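Local coordinates for protein predicted metal-dependent hydrolase of the TIM-barrel fold (Lactobacillus casei, PDB 2QPX) that probably acts as a zinc-dependent hydrolase of the amidohydrolase family, holding two zinc ions in a TIM-barrel fold, its substrate unknown, at residues A134-W147 with A187-L201. Numbering follows the deposited sequence. Where two conformers were deposited one is given.
Sequences AEDFMLEHDNFAAW and AAGFDTWKHSGEKRL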
loop_
_atom_site.group_PDB
_atom_site.type_symbol
_atom_site.label_atom_id
_atom_site.label_comp_id
_atom_site.label_asym_id
_atom_site.label_seq_id
_atom_site.Cartn_x
_atom_site.Cartn_y
_atom_site.Cartn_z
ATOM N N ALA A 134 28.470 -13.818 -12.895
ATOM C CA ALA A 134 28.001 -15.160 -13.284
ATOM C C ALA A 134 27.947 -15.284 -14.828
ATOM O O ALA A 134 28.377 -16.289 -15.414
ATOM C CB ALA A 134 26.637 -15.467 -12.649
ATOM N N GLU A 135 27.411 -14.261 -15.482
ATOM C CA GLU A 135 27.334 -14.205 -16.950
ATOM C C GLU A 135 28.701 -14.248 -17.599
ATOM O O GLU A 135 28.919 -14.970 -18.602
ATOM C CB GLU A 135 26.609 -12.935 -17.400
ATOM C CG GLU A 135 25.118 -12.922 -17.057
ATOM C CD GLU A 135 24.458 -11.553 -17.061
ATOM O OE1 GLU A 135 25.145 -10.524 -17.237
ATOM O OE2 GLU A 135 23.222 -11.516 -16.849
ATOM N N ASP A 136 29.629 -13.472 -17.078
ATOM C CA ASP A 136 30.939 -13.432 -17.706
ATOM C C ASP A 136 31.677 -14.758 -17.561
ATOM O O ASP A 136 32.368 -15.197 -18.479
ATOM C CB ASP A 136 31.724 -12.257 -17.157
ATOM C CG ASP A 136 31.245 -10.935 -17.743
ATOM O OD1 ASP A 136 30.812 -10.906 -18.915
ATOM O OD2 ASP A 136 31.334 -9.938 -17.052
ATOM N N PHE A 137 31.515 -15.418 -16.410
ATOM C CA PHE A 137 32.090 -16.758 -16.237
ATOM C C PHE A 137 31.410 -17.805 -17.114
ATOM O O PHE A 137 32.068 -18.739 -17.581
ATOM C CB PHE A 137 32.139 -17.164 -14.767
ATOM C CG PHE A 137 33.284 -16.541 -14.005
ATOM C CD1 PHE A 137 34.575 -16.999 -14.171
ATOM C CD2 PHE A 137 33.080 -15.453 -13.183
ATOM C CE1 PHE A 137 35.628 -16.427 -13.490
ATOM C CE2 PHE A 137 34.136 -14.891 -12.510
ATOM C CZ PHE A 137 35.407 -15.352 -12.676
HETATM N N MSE A 138 30.121 -17.668 -17.362
HETATM C CA MSE A 138 29.377 -18.625 -18.194
HETATM C C MSE A 138 30.006 -18.740 -19.569
HETATM O O MSE A 138 30.127 -19.854 -20.121
HETATM C CB MSE A 138 27.882 -18.251 -18.251
HETATM C CG MSE A 138 27.021 -19.090 -19.172
HETATM SE SE MSE A 138 27.093 -18.619 -21.051
HETATM C CE MSE A 138 26.332 -16.861 -20.902
ATOM N N LEU A 139 30.459 -17.602 -20.096
ATOM C CA LEU A 139 31.032 -17.574 -21.456
ATOM C C LEU A 139 32.314 -18.423 -21.585
ATOM O O LEU A 139 32.675 -18.850 -22.691
ATOM C CB LEU A 139 31.331 -16.119 -21.849
ATOM C CG LEU A 139 30.172 -15.167 -22.003
ATOM C CD1 LEU A 139 30.709 -13.751 -22.355
ATOM C CD2 LEU A 139 29.209 -15.639 -23.042
ATOM N N GLU A 140 32.976 -18.670 -20.475
ATOM C CA GLU A 140 34.265 -19.362 -20.431
ATOM C C GLU A 140 34.173 -20.860 -20.129
ATOM O O GLU A 140 35.196 -21.541 -20.118
ATOM C CB GLU A 140 35.169 -18.733 -19.361
ATOM C CG GLU A 140 35.447 -17.254 -19.534
ATOM C CD GLU A 140 36.010 -16.911 -20.900
ATOM O OE1 GLU A 140 36.880 -17.658 -21.394
ATOM O OE2 GLU A 140 35.560 -15.897 -21.487
ATOM N N HIS A 141 32.961 -21.375 -19.864
ATOM C CA HIS A 141 32.811 -22.783 -19.436
ATOM C C HIS A 141 31.650 -23.464 -20.119
ATOM O O HIS A 141 30.599 -22.854 -20.281
ATOM C CB HIS A 141 32.680 -22.855 -17.876
ATOM C CG HIS A 141 33.883 -22.320 -17.170
ATOM N ND1 HIS A 141 35.035 -23.059 -17.022
ATOM C CD2 HIS A 141 34.170 -21.080 -16.701
ATOM C CE1 HIS A 141 35.958 -22.318 -16.436
ATOM N NE2 HIS A 141 35.459 -21.109 -16.230
ATOM N N ASP A 142 31.814 -24.758 -20.468
ATOM C CA ASP A 142 30.720 -25.439 -21.153
ATOM C C ASP A 142 29.865 -26.325 -20.257
ATOM O O ASP A 142 28.863 -26.839 -20.718
ATOM C CB ASP A 142 31.183 -26.179 -22.427
ATOM C CG ASP A 142 32.141 -27.320 -22.160
ATOM O OD1 ASP A 142 32.307 -27.778 -21.014
ATOM O OD2 ASP A 142 32.742 -27.781 -23.156
ATOM N N ASN A 143 30.221 -26.449 -18.976
ATOM C CA ASN A 143 29.461 -27.265 -18.024
ATOM C C ASN A 143 29.317 -26.585 -16.667
ATOM O O ASN A 143 30.176 -25.783 -16.267
ATOM C CB ASN A 143 30.115 -28.635 -17.807
ATOM C CG ASN A 143 31.529 -28.524 -17.270
ATOM O OD1 ASN A 143 31.776 -28.684 -16.055
ATOM N ND2 ASN A 143 32.478 -28.214 -18.171
ATOM N N PHE A 144 28.233 -26.917 -15.989
ATOM C CA PHE A 144 27.937 -26.333 -14.676
ATOM C C PHE A 144 29.079 -26.465 -13.674
ATOM O O PHE A 144 29.409 -25.517 -12.960
ATOM C CB PHE A 144 26.658 -26.951 -14.098
ATOM C CG PHE A 144 26.363 -26.539 -12.681
ATOM C CD1 PHE A 144 26.891 -27.232 -11.604
ATOM C CD2 PHE A 144 25.577 -25.448 -12.419
ATOM C CE1 PHE A 144 26.613 -26.859 -10.312
ATOM C CE2 PHE A 144 25.293 -25.067 -11.108
ATOM C CZ PHE A 144 25.821 -25.772 -10.049
ATOM N N ALA A 145 29.658 -27.641 -13.534
ATOM C CA ALA A 145 30.636 -27.818 -12.460
ATOM C C ALA A 145 31.850 -26.896 -12.611
ATOM O O ALA A 145 32.312 -26.291 -11.627
ATOM C CB ALA A 145 31.088 -29.299 -12.399
ATOM N N ALA A 146 32.367 -26.774 -13.825
ATOM C CA ALA A 146 33.549 -25.923 -14.070
ATOM C C ALA A 146 33.149 -24.453 -13.936
ATOM O O ALA A 146 33.921 -23.651 -13.402
ATOM C CB ALA A 146 34.126 -26.164 -15.455
ATOM N N TRP A 147 31.968 -24.101 -14.427
ATOM C CA TRP A 147 31.455 -22.731 -14.274
ATOM C C TRP A 147 31.303 -22.369 -12.787
ATOM O O TRP A 147 31.781 -21.319 -12.323
ATOM C CB TRP A 147 30.117 -22.581 -14.963
ATOM C CG TRP A 147 29.415 -21.309 -14.558
ATOM C CD1 TRP A 147 29.681 -20.052 -15.008
ATOM C CD2 TRP A 147 28.365 -21.185 -13.598
ATOM N NE1 TRP A 147 28.871 -19.129 -14.384
ATOM C CE2 TRP A 147 28.031 -19.806 -13.527
ATOM C CE3 TRP A 147 27.658 -22.096 -12.798
ATOM C CZ2 TRP A 147 27.071 -19.331 -12.673
ATOM C CZ3 TRP A 147 26.687 -21.630 -11.961
ATOM C CH2 TRP A 147 26.405 -20.239 -11.892
ATOM N N ALA A 187 21.860 -27.103 -12.445
ATOM C CA ALA A 187 22.697 -27.499 -13.560
ATOM C C ALA A 187 21.888 -27.577 -14.869
ATOM O O ALA A 187 22.384 -27.171 -15.921
ATOM C CB ALA A 187 23.418 -28.823 -13.236
ATOM N N ALA A 188 20.638 -28.030 -14.789
ATOM C CA ALA A 188 19.734 -28.040 -15.954
ATOM C C ALA A 188 19.483 -26.580 -16.406
ATOM O O ALA A 188 19.428 -26.292 -17.603
ATOM C CB ALA A 188 18.445 -28.739 -15.639
ATOM N N GLY A 189 19.311 -25.672 -15.454
ATOM C CA GLY A 189 19.155 -24.240 -15.749
ATOM C C GLY A 189 20.370 -23.667 -16.449
ATOM O O GLY A 189 20.242 -22.911 -17.451
ATOM N N PHE A 190 21.553 -24.041 -15.962
ATOM C CA PHE A 190 22.802 -23.644 -16.574
ATOM C C PHE A 190 22.880 -24.141 -18.027
ATOM O O PHE A 190 23.215 -23.393 -18.945
ATOM C CB PHE A 190 24.018 -24.142 -15.812
ATOM C CG PHE A 190 25.329 -23.788 -16.480
ATOM C CD1 PHE A 190 25.924 -22.566 -16.230
ATOM C CD2 PHE A 190 25.913 -24.611 -17.445
ATOM C CE1 PHE A 190 27.109 -22.203 -16.871
ATOM C CE2 PHE A 190 27.090 -24.244 -18.083
ATOM C CZ PHE A 190 27.677 -23.025 -17.820
ATOM N N ASP A 191 22.551 -25.415 -18.234
ATOM C CA ASP A 191 22.628 -25.973 -19.587
ATOM C C ASP A 191 21.669 -25.248 -20.515
ATOM O O ASP A 191 22.036 -24.954 -21.644
ATOM C CB ASP A 191 22.293 -27.483 -19.582
ATOM C CG ASP A 191 23.323 -28.312 -18.872
ATOM O OD1 ASP A 191 24.467 -27.842 -18.689
ATOM O OD2 ASP A 191 23.002 -29.493 -18.524
ATOM N N THR A 192 20.433 -25.022 -20.084
ATOM C CA THR A 192 19.418 -24.319 -20.896
ATOM C C THR A 192 19.928 -22.912 -21.263
ATOM O O THR A 192 19.814 -22.460 -22.432
ATOM C CB THR A 192 18.086 -24.295 -20.221
ATOM O OG1 THR A 192 17.621 -25.637 -20.136
ATOM C CG2 THR A 192 17.060 -23.432 -20.963
ATOM N N TRP A 193 20.511 -22.243 -20.270
ATOM C CA TRP A 193 21.111 -20.917 -20.471
ATOM C C TRP A 193 22.223 -20.939 -21.493
ATOM O O TRP A 193 22.183 -20.171 -22.490
ATOM C CB TRP A 193 21.588 -20.402 -19.109
ATOM C CG TRP A 193 22.273 -19.085 -19.072
ATOM C CD1 TRP A 193 22.097 -18.024 -19.924
ATOM C CD2 TRP A 193 23.241 -18.671 -18.106
ATOM N NE1 TRP A 193 22.895 -16.976 -19.534
ATOM C CE2 TRP A 193 23.607 -17.337 -18.421
ATOM C CE3 TRP A 193 23.844 -19.294 -17.006
ATOM C CZ2 TRP A 193 24.522 -16.606 -17.660
ATOM C CZ3 TRP A 193 24.776 -18.569 -16.251
ATOM C CH2 TRP A 193 25.116 -17.234 -16.589
ATOM N N LYS A 194 23.176 -21.818 -21.289
ATOM C CA LYS A 194 24.292 -22.012 -22.213
ATOM C C LYS A 194 23.797 -22.252 -23.661
ATOM O O LYS A 194 24.235 -21.573 -24.640
ATOM C CB LYS A 194 25.226 -23.108 -21.675
ATOM C CG LYS A 194 26.409 -23.462 -22.551
ATOM C CD LYS A 194 27.279 -22.274 -22.856
ATOM C CE LYS A 194 28.353 -22.073 -21.900
ATOM N NZ LYS A 194 29.528 -21.369 -22.579
ATOM N N HIS A 195 22.815 -23.125 -23.817
ATOM C CA HIS A 195 22.304 -23.497 -25.140
ATOM C C HIS A 195 21.432 -22.415 -25.795
ATOM O O HIS A 195 21.226 -22.433 -27.019
ATOM C CB HIS A 195 21.451 -24.778 -25.071
ATOM C CG HIS A 195 22.188 -25.994 -24.621
ATOM N ND1 HIS A 195 21.543 -27.072 -24.026
ATOM C CD2 HIS A 195 23.503 -26.295 -24.636
ATOM C CE1 HIS A 195 22.442 -27.989 -23.714
ATOM N NE2 HIS A 195 23.637 -27.541 -24.066
ATOM N N SER A 196 20.897 -21.493 -25.016
ATOM C CA SER A 196 19.986 -20.471 -25.515
ATOM C C SER A 196 20.723 -19.402 -26.345
ATOM O O SER A 196 20.112 -18.686 -27.090
ATOM C CB SER A 196 19.273 -19.764 -24.367
ATOM O OG SER A 196 20.183 -18.897 -23.682
ATOM N N GLY A 197 22.024 -19.284 -26.170
ATOM C CA GLY A 197 22.783 -18.228 -26.804
ATOM C C GLY A 197 22.623 -16.844 -26.187
ATOM O O GLY A 197 23.286 -15.920 -26.632
ATOM N N GLU A 198 21.737 -16.678 -25.202
ATOM C CA GLU A 198 21.510 -15.392 -24.571
ATOM C C GLU A 198 22.482 -15.211 -23.417
ATOM O O GLU A 198 22.576 -16.067 -22.554
ATOM C CB GLU A 198 20.079 -15.318 -24.048
ATOM C CG GLU A 198 18.981 -15.490 -25.114
ATOM C CD GLU A 198 18.978 -14.377 -26.160
ATOM O OE1 GLU A 198 19.317 -13.218 -25.822
ATOM O OE2 GLU A 198 18.630 -14.661 -27.326
ATOM N N LYS A 199 23.195 -14.087 -23.374
ATOM C CA LYS A 199 24.148 -13.861 -22.326
ATOM C C LYS A 199 23.461 -13.616 -20.981
ATOM O O LYS A 199 23.912 -14.128 -19.942
ATOM C CB LYS A 199 25.076 -12.673 -22.619
ATOM C CG LYS A 199 26.187 -12.565 -21.568
ATOM C CD LYS A 199 27.185 -11.441 -21.802
ATOM C CE LYS A 199 28.230 -11.415 -20.733
ATOM N NZ LYS A 199 29.196 -10.271 -20.934
ATOM N N ARG A 200 22.366 -12.879 -21.010
ATOM C CA ARG A 200 21.614 -12.473 -19.817
ATOM C C ARG A 200 21.202 -13.684 -18.964
ATOM O O ARG A 200 20.568 -14.594 -19.477
ATOM C CB ARG A 200 20.360 -11.742 -20.306
ATOM C CG ARG A 200 19.547 -10.952 -19.313
ATOM C CD ARG A 200 18.495 -10.093 -20.072
ATOM N NE ARG A 200 17.161 -10.243 -19.499
ATOM C CZ ARG A 200 16.622 -9.448 -18.583
ATOM N NH1 ARG A 200 17.275 -8.391 -18.113
ATOM N NH2 ARG A 200 15.409 -9.717 -18.124
ATOM N N LEU A 201 21.527 -13.665 -17.677
ATOM C CA LEU A 201 21.107 -14.718 -16.737
ATOM C C LEU A 201 19.643 -14.455 -16.286
ATOM O O LEU A 201 19.353 -13.451 -15.647
ATOM C CB LEU A 201 22.032 -14.751 -15.533
ATOM C CG LEU A 201 21.685 -15.723 -14.416
ATOM C CD1 LEU A 201 21.497 -17.169 -14.969
ATOM C CD2 LEU A 201 22.721 -15.632 -13.311
HETATM O O HOH W 1 26.090 -27.046 -20.892
HETATM O O HOH W 2 26.551 -28.844 -17.300
#
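Selenomethionine Met-138 lies over one face of the Trp-193 indole, while Leu-201 CD1 covers the opposite face. Met-138 CG is 3.6 Å from the centroid of the six-membered ring and almost on its normal. With CG anti to the backbone N (chi1 175°) and the chain bent at chi2 and chi3, SE stays above the same face in a longer Met-aromatic contact, and CE reaches the NE1 side of the indole. Trp-193 fits as a knob among Ala-134, Glu-135, Met-138 and Trp-147; its NE1 donates to Lys-199 O, in the indole plane but from above the plane of that carbonyl.

Phe-190 packs beside it, between Trp-147 and Phe-144. Phe-190 CE1 lies over one face of the Trp-147 indole, 3.4 Å from Trp-147 CG, with the Phe-190 ring inclined at 33° to the five-membered ring. Phe-144 CA covers a face of the Phe-190 ring, and Phe-144 in turn takes Ala-187 CB over its own ring. Trp-147 NE1 donates to Ala-134 O, tying the two helices of 134-147 together.

Polar bonds join the segments at three places. The bent Lys-194 chain lets Lys-194 NZ donate to Met-138 O (2.9 Å), a carbonyl that also accepts from His-141 N on the other face of its plane. At the exposed rim Lys-199, fully extended, forms a salt bridge from NZ to Asp-136 OD1 (2.7 Å). Leu-201 N meets Glu-135 OE2 at 2.9 Å in a nearly straight bond (174°), on its anti side and somewhat out of the carboxylate plane; Arg-173 binds the same oxygen, which probably stabilises the carboxylate charge. Two waters link Asp-191 OD1 to Asp-142 O and Phe-144 N.

The contact lies at the periphery of the chain, packing helix 183-196 and the loop after it against helices 130-138 and 144-156, while Leu-206 of helix 204-221 touches Phe-144, Trp-147 and Trp-193.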